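Local atomic coordinates of trehalose synthase regulatory protein (Candida albicans, PDB entry 5HUS), a protein that probably acts as a regulatory subunit of the trehalose-synthesising complex through this C-terminal domain of the trehalose-phosphatase family, a branch of the HAD superfamily. Residues A[151-156]-A[166-171]; A[200-205]-A[230-235]; A[135-140]-A[162-167]; A[100-105]-A[206-211]. One frame throughout, in Å; residues are numbered along the deposited sequence.

Contact 1 of 4, residues A[151-156]-A[166-171]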
loop_
_atom_site.group_PDB
_atom_site.type_symbol
_atom_site.label_atom_id
_atom_site.label_comp_id
_atom_site.label_asym_id
_atom_site.label_seq_id
_atom_site.Cartn_x
_atom_site.Cartn_y
_atom_site.Cartn_z
ATOM N N PHE A 151 12.827 2.261 11.160
ATOM C CA PHE A 151 13.784 2.955 12.010
ATOM C C PHE A 151 13.384 4.426 12.064
ATOM O O PHE A 151 13.551 5.150 11.088
ATOM C CB PHE A 151 15.204 2.778 11.456
ATOM C CG PHE A 151 16.285 3.433 12.278
ATOM C CD1 PHE A 151 16.121 3.659 13.634
ATOM C CD2 PHE A 151 17.480 3.812 11.683
ATOM C CE1 PHE A 151 17.125 4.259 14.377
ATOM C CE2 PHE A 151 18.484 4.413 12.422
ATOM C CZ PHE A 151 18.303 4.637 13.770
ATOM N N HIS A 152 12.844 4.862 13.199
ATOM C CA HIS A 152 12.351 6.229 13.343
ATOM C C HIS A 152 13.413 7.163 13.918
ATOM O O HIS A 152 14.031 6.855 14.932
ATOM C CB HIS A 152 11.124 6.272 14.254
ATOM C CG HIS A 152 9.938 5.519 13.732
ATOM N ND1 HIS A 152 8.896 6.142 13.082
ATOM C CD2 HIS A 152 9.609 4.208 13.802
ATOM C CE1 HIS A 152 7.982 5.244 12.758
ATOM N NE2 HIS A 152 8.389 4.064 13.186
ATOM N N ALA A 153 13.605 8.311 13.278
ATOM C CA ALA A 153 14.543 9.308 13.780
ATOM C C ALA A 153 14.082 9.839 15.133
ATOM O O ALA A 153 14.898 10.122 16.007
ATOM C CB ALA A 153 14.694 10.445 12.786
ATOM N N GLY A 154 12.768 9.964 15.296
ATOM C CA GLY A 154 12.199 10.455 16.537
ATOM C C GLY A 154 12.788 11.800 16.912
ATOM O O GLY A 154 12.900 12.692 16.072
ATOM N N LYS A 155 13.201 11.924 18.169
ATOM C CA LYS A 155 13.698 13.191 18.694
ATOM C C LYS A 155 15.103 13.520 18.195
ATOM O O LYS A 155 15.534 14.671 18.268
ATOM C CB LYS A 155 13.680 13.172 20.226
ATOM C CG LYS A 155 13.809 14.552 20.866
ATOM C CD LYS A 155 13.940 14.455 22.378
ATOM C CE LYS A 155 14.363 15.790 22.980
ATOM N NZ LYS A 155 14.907 15.630 24.357
ATOM N N SER A 156 15.816 12.520 17.683
ATOM C CA SER A 156 17.168 12.751 17.175
ATOM C C SER A 156 17.138 13.733 16.010
ATOM O O SER A 156 18.119 14.431 15.750
ATOM C CB SER A 156 17.825 11.438 16.740
ATOM O OG SER A 156 17.359 11.022 15.466
ATOM N N ASP A 166 22.245 11.681 8.456
ATOM C CA ASP A 166 23.493 10.981 8.190
ATOM C C ASP A 166 23.402 9.535 8.665
ATOM O O ASP A 166 23.764 8.608 7.939
ATOM C CB ASP A 166 24.668 11.694 8.867
ATOM C CG ASP A 166 25.093 12.956 8.131
ATOM O OD1 ASP A 166 24.336 13.428 7.256
ATOM O OD2 ASP A 166 26.184 13.483 8.436
ATOM N N THR A 167 22.906 9.350 9.886
ATOM C CA THR A 167 22.784 8.018 10.468
ATOM C C THR A 167 21.781 7.164 9.696
ATOM O O THR A 167 22.014 5.974 9.470
ATOM C CB THR A 167 22.372 8.087 11.948
ATOM O OG1 THR A 167 23.388 8.770 12.690
ATOM C CG2 THR A 167 22.197 6.690 12.526
ATOM N N MET A 168 20.674 7.769 9.276
ATOM C CA MET A 168 19.664 7.040 8.512
ATOM C C MET A 168 20.197 6.647 7.133
ATOM O O MET A 168 19.958 5.535 6.666
ATOM C CB MET A 168 18.378 7.864 8.387
ATOM C CG MET A 168 17.590 7.946 9.697
ATOM S SD MET A 168 15.903 8.565 9.530
ATOM C CE MET A 168 16.200 10.300 9.180
ATOM N N GLY A 169 20.928 7.550 6.487
ATOM C CA GLY A 169 21.524 7.249 5.193
ATOM C C GLY A 169 22.566 6.151 5.312
ATOM O O GLY A 169 22.683 5.286 4.438
ATOM N N GLU A 170 23.320 6.182 6.407
ATOM C CA GLU A 170 24.325 5.165 6.687
ATOM C C GLU A 170 23.659 3.802 6.868
ATOM O O GLU A 170 24.145 2.781 6.377
ATOM C CB GLU A 170 25.122 5.551 7.937
ATOM C CG GLU A 170 26.341 4.704 8.210
ATOM C CD GLU A 170 26.013 3.408 8.924
ATOM O OE1 GLU A 170 25.127 3.417 9.808
ATOM O OE2 GLU A 170 26.640 2.376 8.594
ATOM N N THR A 171 22.534 3.812 7.576
ATOM C CA THR A 171 21.767 2.609 7.865
ATOM C C THR A 171 21.162 2.005 6.605
ATOM O O THR A 171 21.148 0.784 6.430
ATOM C CB THR A 171 20.653 2.913 8.884
ATOM O OG1 THR A 171 21.246 3.388 10.101
ATOM C CG2 THR A 171 19.831 1.669 9.179
#
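The ring of Phe-151 is the one flat group here to meet the other segment, and it does so through its CD2-CE2 side. CE2 comes to 3.8 Å from Thr-171 OG1, which approaches obliquely, while CD2 meets the methyl carbon CG2 of the same threonine at 4.0 Å. At the rim, near the ring plane, sits Thr-167 CG2, a looser neighbour 4.4 Å from Phe-151 CE2. The two threonines lie one turn apart on the helix. On the strand side, chi1 of -179° sends CG of Phe-151 anti to the backbone N, toward the helix; its side chain and that of Thr-171 cross at about a right angle. The hydroxyl beside the ring is already used: Thr-171 OG1 donates to Thr-167 O at 2.8 Å, and that carbonyl also accepts the backbone N-H of Thr-171 from the opposite face of its plane. Further along, Met-168 bends at its last torsion (chi3 -72°), which brings CE within 3.9 Å of Ala-153 CB; SD touches the same methyl. Ala-153 opens a type II' turn to Ser-156, whose OG and N both bond to Ala-153 O from one face of that carbonyl. No hydrogen bond spans the two segments. The contact packs helix 161-179 on the antiparallel four-stranded sheet of what is probably the cap, as in trehalose-phosphatase relatives: Val-193 of the adjacent strand 192-197 touches both Phe-151 and Met-168, and Val-130, Lys-133 and Val-134 of helix 116-136 also touch the Phe-151 side chain.

Contact 2 of 4, residues A[200-205]-A[230-235]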
loop_
_atom_site.group_PDB
_atom_site.type_symbol
_atom_site.label_atom_id
_atom_site.label_comp_id
_atom_site.label_asym_id
_atom_site.label_seq_id
_atom_site.Cartn_x
_atom_site.Cartn_y
_atom_site.Cartn_z
ATOM N N ILE A 200 6.625 -5.551 -2.806
ATOM C CA ILE A 200 5.603 -6.349 -2.136
ATOM C C ILE A 200 4.209 -5.717 -2.322
ATOM O O ILE A 200 3.213 -6.438 -2.422
ATOM C CB ILE A 200 5.945 -6.565 -0.624
ATOM C CG1 ILE A 200 5.036 -7.633 -0.007
ATOM C CG2 ILE A 200 5.889 -5.261 0.159
ATOM C CD1 ILE A 200 5.113 -8.976 -0.695
ATOM N N SER A 201 4.132 -4.393 -2.437
ATOM C CA SER A 201 2.834 -3.745 -2.668
ATOM C C SER A 201 2.319 -4.074 -4.065
ATOM O O SER A 201 1.124 -4.287 -4.268
ATOM C CB SER A 201 2.923 -2.225 -2.471
ATOM O OG SER A 201 3.772 -1.629 -3.434
ATOM N N LEU A 202 3.232 -4.129 -5.030
ATOM C CA LEU A 202 2.864 -4.494 -6.398
ATOM C C LEU A 202 2.352 -5.923 -6.449
ATOM O O LEU A 202 1.358 -6.212 -7.112
ATOM C CB LEU A 202 4.056 -4.335 -7.349
ATOM C CG LEU A 202 4.395 -2.949 -7.909
ATOM C CD1 LEU A 202 4.761 -1.961 -6.828
ATOM C CD2 LEU A 202 5.530 -3.072 -8.918
ATOM N N LYS A 203 3.031 -6.820 -5.744
ATOM C CA LYS A 203 2.635 -8.223 -5.731
ATOM C C LYS A 203 1.280 -8.414 -5.051
ATOM O O LYS A 203 0.491 -9.262 -5.470
ATOM C CB LYS A 203 3.710 -9.074 -5.049
ATOM C CG LYS A 203 5.024 -9.073 -5.820
ATOM C CD LYS A 203 6.041 -10.044 -5.245
ATOM C CE LYS A 203 7.324 -10.020 -6.062
ATOM N NZ LYS A 203 8.343 -10.989 -5.543
ATOM N N ALA A 204 1.001 -7.618 -4.020
ATOM C CA ALA A 204 -0.291 -7.697 -3.348
ATOM C C ALA A 204 -1.417 -7.194 -4.246
ATOM O O ALA A 204 -2.490 -7.788 -4.295
ATOM C CB ALA A 204 -0.267 -6.914 -2.037
ATOM N N ILE A 205 -1.170 -6.096 -4.951
ATOM C CA ILE A 205 -2.163 -5.560 -5.868
ATOM C C ILE A 205 -2.448 -6.591 -6.959
ATOM O O ILE A 205 -3.601 -6.865 -7.281
ATOM C CB ILE A 205 -1.704 -4.225 -6.488
ATOM C CG1 ILE A 205 -1.719 -3.128 -5.412
ATOM C CG2 ILE A 205 -2.624 -3.839 -7.673
ATOM C CD1 ILE A 205 -1.115 -1.811 -5.848
ATOM N N GLN A 230 6.359 -14.553 -7.231
ATOM C CA GLN A 230 7.313 -14.451 -8.333
ATOM C C GLN A 230 7.486 -12.987 -8.743
ATOM O O GLN A 230 6.637 -12.157 -8.422
ATOM C CB GLN A 230 6.847 -15.307 -9.522
ATOM C CG GLN A 230 5.843 -14.633 -10.447
ATOM C CD GLN A 230 5.176 -15.617 -11.393
ATOM O OE1 GLN A 230 5.502 -16.803 -11.401
ATOM N NE2 GLN A 230 4.235 -15.129 -12.193
ATOM N N PRO A 231 8.593 -12.656 -9.434
ATOM C CA PRO A 231 8.809 -11.255 -9.820
ATOM C C PRO A 231 7.698 -10.703 -10.709
ATOM O O PRO A 231 7.074 -11.450 -11.467
ATOM C CB PRO A 231 10.140 -11.299 -10.580
ATOM C CG PRO A 231 10.304 -12.723 -10.993
ATOM C CD PRO A 231 9.701 -13.518 -9.881
ATOM N N MET A 232 7.464 -9.398 -10.610
ATOM C CA MET A 232 6.402 -8.737 -11.363
ATOM C C MET A 232 6.586 -8.850 -12.875
ATOM O O MET A 232 5.647 -8.620 -13.634
ATOM C CB MET A 232 6.316 -7.263 -10.966
ATOM C CG MET A 232 5.834 -7.035 -9.540
ATOM S SD MET A 232 4.192 -7.724 -9.263
ATOM C CE MET A 232 3.259 -6.891 -10.544
ATOM N N LYS A 233 7.796 -9.201 -13.302
ATOM C CA LYS A 233 8.114 -9.327 -14.723
ATOM C C LYS A 233 7.279 -10.410 -15.413
ATOM O O LYS A 233 6.803 -10.221 -16.533
ATOM C CB LYS A 233 9.602 -9.629 -14.906
ATOM C CG LYS A 233 10.523 -8.824 -13.997
ATOM C CD LYS A 233 11.976 -9.241 -14.187
ATOM C CE LYS A 233 12.150 -10.741 -13.990
ATOM N NZ LYS A 233 13.512 -11.214 -14.377
ATOM N N ASP A 234 7.108 -11.543 -14.735
ATOM C CA ASP A 234 6.371 -12.677 -15.287
ATOM C C ASP A 234 4.866 -12.533 -15.077
ATOM O O ASP A 234 4.365 -12.774 -13.978
ATOM C CB ASP A 234 6.856 -13.978 -14.651
ATOM C CG ASP A 234 8.301 -13.900 -14.204
ATOM O OD1 ASP A 234 9.090 -13.190 -14.861
ATOM O OD2 ASP A 234 8.647 -14.542 -13.191
ATOM N N ASP A 235 4.145 -12.154 -16.128
ATOM C CA ASP A 235 2.707 -11.934 -16.007
ATOM C C ASP A 235 1.913 -12.315 -17.255
ATOM O O ASP A 235 1.878 -11.572 -18.235
ATOM C CB ASP A 235 2.425 -10.471 -15.653
ATOM C CG ASP A 235 2.472 -10.213 -14.161
ATOM O OD1 ASP A 235 2.143 -11.143 -13.393
ATOM O OD2 ASP A 235 2.833 -9.089 -13.753
#
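Lys-203 and Met-232 face each other with their CA atoms 6.8 Å apart, where the first turns of helix 200-213 meet a type I turn running from Pro-231 to Asp-234. In the HAD fold of this domain the helix flanks the large, mainly parallel core sheet, and the turn belongs to the loop that leads from helix 225-229 into core strand 243-250. Met-232 does most of the touching. The bend at chi2 (-60°) sets its sulfur against the helix: SD is 3.8 Å from Lys-203 CG and 3.9 Å from Leu-202 CB. A second bend, at chi3 (-56°), turns CE to within 4.0 Å of the helix carbonyl Leu-202 O. CG of the methionine also rests on Leu-202, 4.0 Å from CD2. Both helix side chains cross Met-232 obliquely. Tyr-262 of helix 254-265 touches the methionine too, and Ala-258 and Asn-259 of that helix touch Leu-202. Lys-203 is extended beyond CG and reaches the loop backbone: its CD and CE lie by Gln-230 O, and CE also nears Pro-231 CA. Its ammonium is hydrogen-bonded to Gln-229 O, the carbonyl at the end of helix 225-229. Within the loop, Gln-230 NE2 makes a weak bond to Asp-234 O. The tightest approach between the segments is made by a carbon, Lys-203 CE, which stands 3.3 Å from Gln-230 O.

Contact 3 of 4, residues A[135-140]-A[162-167]; sequences ERLPGS and ERSLDT
Leu-137 and Ser-164 stand nearest across the pair, CA to CA 7.5 Å, where the chain leaves helix 116-136 through a type II turn (Leu-137 to Ser-140) beside helix 161-179. Leu-137 uses both methyls. CD2 meets Thr-167 CG2 tip to tip at 3.8 Å, while CD1 touches two helix residues: it lies 3.7 Å from Arg-163 NE, with CG and CD of the arginine close by, and 3.9 Å from Thr-167 OG1. Arg-163 stretches from CG to NE and slides past the leucine in the opposite direction, carrying NH2 to Arg-136 O (2.9 Å). That bond is weak, bent to 118° at the hydrogen, and NH2 also lies by Pro-138 CD. Thr-167 OG1 turns back to its own helix and donates to Arg-163 O at 3.0 Å, opposite the backbone N-H of Thr-167 about that carbonyl's plane. Ser-140 OG ties the turn by donating to Leu-137 O in the carbonyl plane (2.6 Å). This is one end of the probable cap, where Phe-151 and Ser-156 also touch Leu-137. The chemistry implies a join held chiefly by leucine methyls packed beside the arginine chain, NE included, and against Thr-167, with one weak, bent hydrogen bond at the surface.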
loop_
_atom_site.group_PDB
_atom_site.type_symbol
_atom_site.label_atom_id
_atom_site.label_comp_id
_atom_site.label_asym_id
_atom_site.label_seq_id
_atom_site.Cartn_x
_atom_site.Cartn_y
_atom_site.Cartn_z
ATOM N N GLU A 135 20.744 2.540 19.538
ATOM C CA GLU A 135 21.637 2.744 20.677
ATOM C C GLU A 135 22.602 3.903 20.452
ATOM O O GLU A 135 22.889 4.667 21.371
ATOM C CB GLU A 135 22.432 1.470 20.971
ATOM C CG GLU A 135 21.574 0.232 21.175
ATOM C CD GLU A 135 22.395 -1.038 21.326
ATOM O OE1 GLU A 135 23.327 -1.251 20.518
ATOM O OE2 GLU A 135 22.110 -1.820 22.258
ATOM N N ARG A 136 23.091 4.040 19.224
ATOM C CA ARG A 136 24.102 5.044 18.915
ATOM C C ARG A 136 23.486 6.380 18.498
ATOM O O ARG A 136 24.205 7.348 18.249
ATOM C CB ARG A 136 25.043 4.523 17.821
ATOM C CG ARG A 136 25.673 3.174 18.161
ATOM C CD ARG A 136 26.586 2.660 17.060
ATOM N NE ARG A 136 27.911 3.275 17.107
ATOM C CZ ARG A 136 28.945 2.884 16.367
ATOM N NH1 ARG A 136 28.815 1.867 15.525
ATOM N NH2 ARG A 136 30.114 3.501 16.481
ATOM N N LEU A 137 22.158 6.433 18.436
ATOM C CA LEU A 137 21.453 7.657 18.060
ATOM C C LEU A 137 20.289 7.933 19.012
ATOM O O LEU A 137 19.147 7.562 18.731
ATOM C CB LEU A 137 20.948 7.566 16.615
ATOM C CG LEU A 137 20.281 8.803 15.998
ATOM C CD1 LEU A 137 21.281 9.926 15.787
ATOM C CD2 LEU A 137 19.592 8.451 14.685
ATOM N N PRO A 138 20.576 8.589 20.148
ATOM C CA PRO A 138 19.555 8.845 21.171
ATOM C C PRO A 138 18.365 9.624 20.621
ATOM O O PRO A 138 18.539 10.558 19.833
ATOM C CB PRO A 138 20.309 9.662 22.232
ATOM C CG PRO A 138 21.520 10.187 21.536
ATOM C CD PRO A 138 21.881 9.162 20.513
ATOM N N GLY A 139 17.165 9.223 21.026
ATOM C CA GLY A 139 15.950 9.840 20.533
ATOM C C GLY A 139 15.307 9.022 19.425
ATOM O O GLY A 139 14.117 9.169 19.140
ATOM N N SER A 140 16.093 8.158 18.794
ATOM C CA SER A 140 15.559 7.320 17.727
ATOM C C SER A 140 14.962 6.052 18.320
ATOM O O SER A 140 15.227 5.716 19.474
ATOM C CB SER A 140 16.645 6.978 16.702
ATOM O OG SER A 140 17.613 6.093 17.234
ATOM N N GLU A 162 21.035 16.958 10.910
ATOM C CA GLU A 162 22.140 16.522 10.062
ATOM C C GLU A 162 22.687 15.167 10.504
ATOM O O GLU A 162 22.906 14.280 9.683
ATOM C CB GLU A 162 23.259 17.567 10.069
ATOM C CG GLU A 162 23.696 18.014 8.684
ATOM C CD GLU A 162 22.558 18.612 7.881
ATOM O OE1 GLU A 162 21.989 19.636 8.321
ATOM O OE2 GLU A 162 22.229 18.056 6.811
ATOM N N ARG A 163 22.912 15.016 11.805
ATOM C CA ARG A 163 23.389 13.750 12.353
ATOM C C ARG A 163 22.363 12.646 12.126
ATOM O O ARG A 163 22.714 11.515 11.786
ATOM C CB ARG A 163 23.689 13.883 13.845
ATOM C CG ARG A 163 24.108 12.580 14.500
ATOM C CD ARG A 163 24.167 12.702 16.011
ATOM N NE ARG A 163 24.552 11.439 16.634
ATOM C CZ ARG A 163 24.706 11.266 17.943
ATOM N NH1 ARG A 163 24.504 12.278 18.778
ATOM N NH2 ARG A 163 25.060 10.078 18.419
ATOM N N SER A 164 21.094 12.991 12.316
ATOM C CA SER A 164 20.001 12.046 12.129
ATOM C C SER A 164 19.959 11.531 10.694
ATOM O O SER A 164 19.998 10.320 10.464
ATOM C CB SER A 164 18.669 12.699 12.499
ATOM O OG SER A 164 17.611 11.759 12.454
ATOM N N LEU A 165 19.886 12.451 9.734
ATOM C CA LEU A 165 19.861 12.090 8.317
ATOM C C LEU A 165 21.095 11.295 7.908
ATOM O O LEU A 165 21.007 10.361 7.105
ATOM C CB LEU A 165 19.746 13.341 7.444
ATOM C CG LEU A 165 18.393 14.051 7.438
ATOM C CD1 LEU A 165 18.511 15.385 6.727
ATOM C CD2 LEU A 165 17.339 13.179 6.775
ATOM N N ASP A 166 22.245 11.681 8.456
ATOM C CA ASP A 166 23.493 10.981 8.190
ATOM C C ASP A 166 23.402 9.535 8.665
ATOM O O ASP A 166 23.764 8.608 7.939
ATOM C CB ASP A 166 24.668 11.694 8.867
ATOM C CG ASP A 166 25.093 12.956 8.131
ATOM O OD1 ASP A 166 24.336 13.428 7.256
ATOM O OD2 ASP A 166 26.184 13.483 8.436
ATOM N N THR A 167 22.906 9.350 9.886
ATOM C CA THR A 167 22.784 8.018 10.468
ATOM C C THR A 167 21.781 7.164 9.696
ATOM O O THR A 167 22.014 5.974 9.470
ATOM C CB THR A 167 22.372 8.087 11.948
ATOM O OG1 THR A 167 23.388 8.770 12.690
ATOM C CG2 THR A 167 22.197 6.690 12.526
#

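Contact 4 of 4, residues A[100-105]-A[206-211]; sequences NFVKLI and RLVLSC
Val-102 and Leu-104 meet helix 200-213 on a flank of the core sheet, in a buried apolar layer of the kind found in alpha/beta folds. The closest pair is valine to valine: Val-102 CG1 lies 3.8 Å from Val-208 CG2, and the two side chains cross at a slant. A chi1 of 174° sets CG1 anti to the backbone N of Val-102; this one methyl carbon meets both Val-208 and Leu-207, 4.2 Å from CD2 of the latter. Two residues further on, Leu-104 straddles the sulfur of Cys-211, with CD1 and CD2 each 4.0 Å from SG; its CD2 also grazes Leu-207 CD2 at 4.5 Å. Every touching atom is carbon or sulfur, and no hydrogen bond passes between the segments.

The strand 101-103 belongs to the antiparallel end of the otherwise parallel HAD-type core sheet, between strands 93-96 and 111-112. A classic beta bulge, with Asn-100 and Phe-101 both facing Ala-96, marks its start. Tyr-72 of strand 69-74 touches both Leu-104 and Val-208, and Val-221 of helix 218-223 touches Leu-207 and Cys-211. On the helix, Ser-210 OG donates to Arg-206 O at 2.8 Å, while the backbone N-H of Ser-210 reaches the same oxygen from the opposite face. Arg-206 itself turns to the end of helix 225-229 and the loop that follows: NH1 forms a salt bridge with Asp-235 OD1, and NH2 is hydrogen-bonded to Gln-230 O and Phe-228 O.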
loop_
_atom_site.group_PDB
_atom_site.type_symbol
_atom_site.label_atom_id
_atom_site.label_comp_id
_atom_site.label_asym_id
_atom_site.label_seq_id
_atom_site.Cartn_x
_atom_site.Cartn_y
_atom_site.Cartn_z
ATOM N N ASN A 100 2.362 -7.409 2.524
ATOM C CA ASN A 100 2.818 -8.707 3.031
ATOM C C ASN A 100 1.668 -9.640 3.403
ATOM O O ASN A 100 1.819 -10.859 3.387
ATOM C CB ASN A 100 3.738 -8.510 4.240
ATOM C CG ASN A 100 5.099 -8.005 3.839
ATOM O OD1 ASN A 100 5.949 -8.775 3.377
ATOM N ND2 ASN A 100 5.315 -6.701 3.995
ATOM N N PHE A 101 0.519 -9.062 3.735
ATOM C CA PHE A 101 -0.652 -9.842 4.137
ATOM C C PHE A 101 -1.918 -9.284 3.516
ATOM O O PHE A 101 -2.085 -8.079 3.436
ATOM C CB PHE A 101 -0.792 -9.860 5.663
ATOM C CG PHE A 101 0.470 -10.257 6.375
ATOM C CD1 PHE A 101 0.829 -11.592 6.491
ATOM C CD2 PHE A 101 1.305 -9.290 6.916
ATOM C CE1 PHE A 101 2.003 -11.958 7.140
ATOM C CE2 PHE A 101 2.480 -9.645 7.564
ATOM C CZ PHE A 101 2.828 -10.984 7.678
ATOM N N VAL A 102 -2.805 -10.172 3.077
ATOM C CA VAL A 102 -4.032 -9.775 2.398
ATOM C C VAL A 102 -5.232 -10.471 3.018
ATOM O O VAL A 102 -5.228 -11.695 3.176
ATOM C CB VAL A 102 -4.001 -10.113 0.887
ATOM C CG1 VAL A 102 -5.369 -9.822 0.245
ATOM C CG2 VAL A 102 -2.891 -9.340 0.180
ATOM N N LYS A 103 -6.252 -9.694 3.370
ATOM C CA LYS A 103 -7.524 -10.277 3.775
ATOM C C LYS A 103 -8.577 -9.892 2.736
ATOM O O LYS A 103 -9.061 -8.758 2.696
ATOM C CB LYS A 103 -7.924 -9.828 5.192
ATOM C CG LYS A 103 -9.278 -10.358 5.640
ATOM C CD LYS A 103 -9.530 -10.081 7.129
ATOM C CE LYS A 103 -8.671 -10.985 8.002
ATOM N NZ LYS A 103 -9.022 -10.894 9.456
ATOM N N LEU A 104 -8.885 -10.849 1.866
ATOM C CA LEU A 104 -9.881 -10.665 0.822
ATOM C C LEU A 104 -11.239 -10.363 1.429
ATOM O O LEU A 104 -11.530 -10.776 2.549
ATOM C CB LEU A 104 -9.962 -11.912 -0.057
ATOM C CG LEU A 104 -8.660 -12.340 -0.735
ATOM C CD1 LEU A 104 -8.807 -13.731 -1.334
ATOM C CD2 LEU A 104 -8.244 -11.339 -1.799
ATOM N N ILE A 105 -12.070 -9.644 0.687
ATOM C CA ILE A 105 -13.396 -9.278 1.174
ATOM C C ILE A 105 -14.191 -10.535 1.527
ATOM O O ILE A 105 -14.293 -11.464 0.720
ATOM C CB ILE A 105 -14.148 -8.434 0.129
ATOM C CG1 ILE A 105 -13.453 -7.083 -0.056
ATOM C CG2 ILE A 105 -15.581 -8.211 0.544
ATOM C CD1 ILE A 105 -13.877 -6.342 -1.326
ATOM N N ARG A 206 -1.390 -7.198 -7.487
ATOM C CA ARG A 206 -1.543 -8.223 -8.513
ATOM C C ARG A 206 -2.340 -9.412 -7.988
ATOM O O ARG A 206 -3.176 -9.959 -8.696
ATOM C CB ARG A 206 -0.176 -8.688 -9.021
ATOM C CG ARG A 206 -0.261 -9.844 -10.012
ATOM C CD ARG A 206 1.114 -10.226 -10.550
ATOM N NE ARG A 206 1.991 -10.774 -9.522
ATOM C CZ ARG A 206 3.250 -11.148 -9.735
ATOM N NH1 ARG A 206 3.781 -11.036 -10.946
ATOM N NH2 ARG A 206 3.977 -11.634 -8.736
ATOM N N LEU A 207 -2.094 -9.794 -6.739
ATOM C CA LEU A 207 -2.819 -10.903 -6.120
ATOM C C LEU A 207 -4.309 -10.592 -5.968
ATOM O O LEU A 207 -5.167 -11.403 -6.326
ATOM C CB LEU A 207 -2.195 -11.243 -4.755
ATOM C CG LEU A 207 -2.780 -12.395 -3.927
ATOM C CD1 LEU A 207 -1.713 -12.951 -2.996
ATOM C CD2 LEU A 207 -3.997 -11.969 -3.097
ATOM N N VAL A 208 -4.620 -9.424 -5.415
ATOM C CA VAL A 208 -6.013 -9.024 -5.244
ATOM C C VAL A 208 -6.712 -8.920 -6.597
ATOM O O VAL A 208 -7.819 -9.430 -6.772
ATOM C CB VAL A 208 -6.114 -7.691 -4.478
ATOM C CG1 VAL A 208 -7.546 -7.182 -4.466
ATOM C CG2 VAL A 208 -5.593 -7.878 -3.049
ATOM N N LEU A 209 -6.047 -8.288 -7.557
ATOM C CA LEU A 209 -6.592 -8.186 -8.907
ATOM C C LEU A 209 -6.860 -9.575 -9.498
ATOM O O LEU A 209 -7.945 -9.813 -10.031
ATOM C CB LEU A 209 -5.652 -7.385 -9.807
ATOM C CG LEU A 209 -6.038 -7.275 -11.287
ATOM C CD1 LEU A 209 -7.436 -6.694 -11.453
ATOM C CD2 LEU A 209 -5.018 -6.427 -12.026
ATOM N N SER A 210 -5.901 -10.490 -9.369
ATOM C CA SER A 210 -6.066 -11.855 -9.879
ATOM C C SER A 210 -7.264 -12.570 -9.264
ATOM O O SER A 210 -8.002 -13.261 -9.956
ATOM C CB SER A 210 -4.796 -12.686 -9.633
ATOM O OG SER A 210 -3.693 -12.143 -10.338
ATOM N N CYS A 211 -7.451 -12.409 -7.958
ATOM C CA CYS A 211 -8.552 -13.069 -7.270
ATOM C C CYS A 211 -9.898 -12.650 -7.830
ATOM O O CYS A 211 -10.750 -13.493 -8.104
ATOM C CB CYS A 211 -8.506 -12.782 -5.771
ATOM S SG CYS A 211 -7.170 -13.630 -4.936
#

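How the contacts relate
The four contacts form two pairs, one in each part of what is probably a two-domain HAD fold. Contacts 1 and 3 lie in the probable cap, centres 5 Å apart; both use helix 161-179, share Asp-166 and Thr-167, and are joined by Lys-155 N to Gly-139 O. Contacts 2 and 4 lie in the core, centres 11 Å apart, on successive segments of helix 200-213, with Arg-206 bridging from one to the other. Between the pairs the centres are 30 to 37 Å apart and nothing touches. Along the chain, the loop closed by contact 4 encloses contacts 1 and 3, as expected for a cap inserted into the core, while contact 2 interleaves with contact 4.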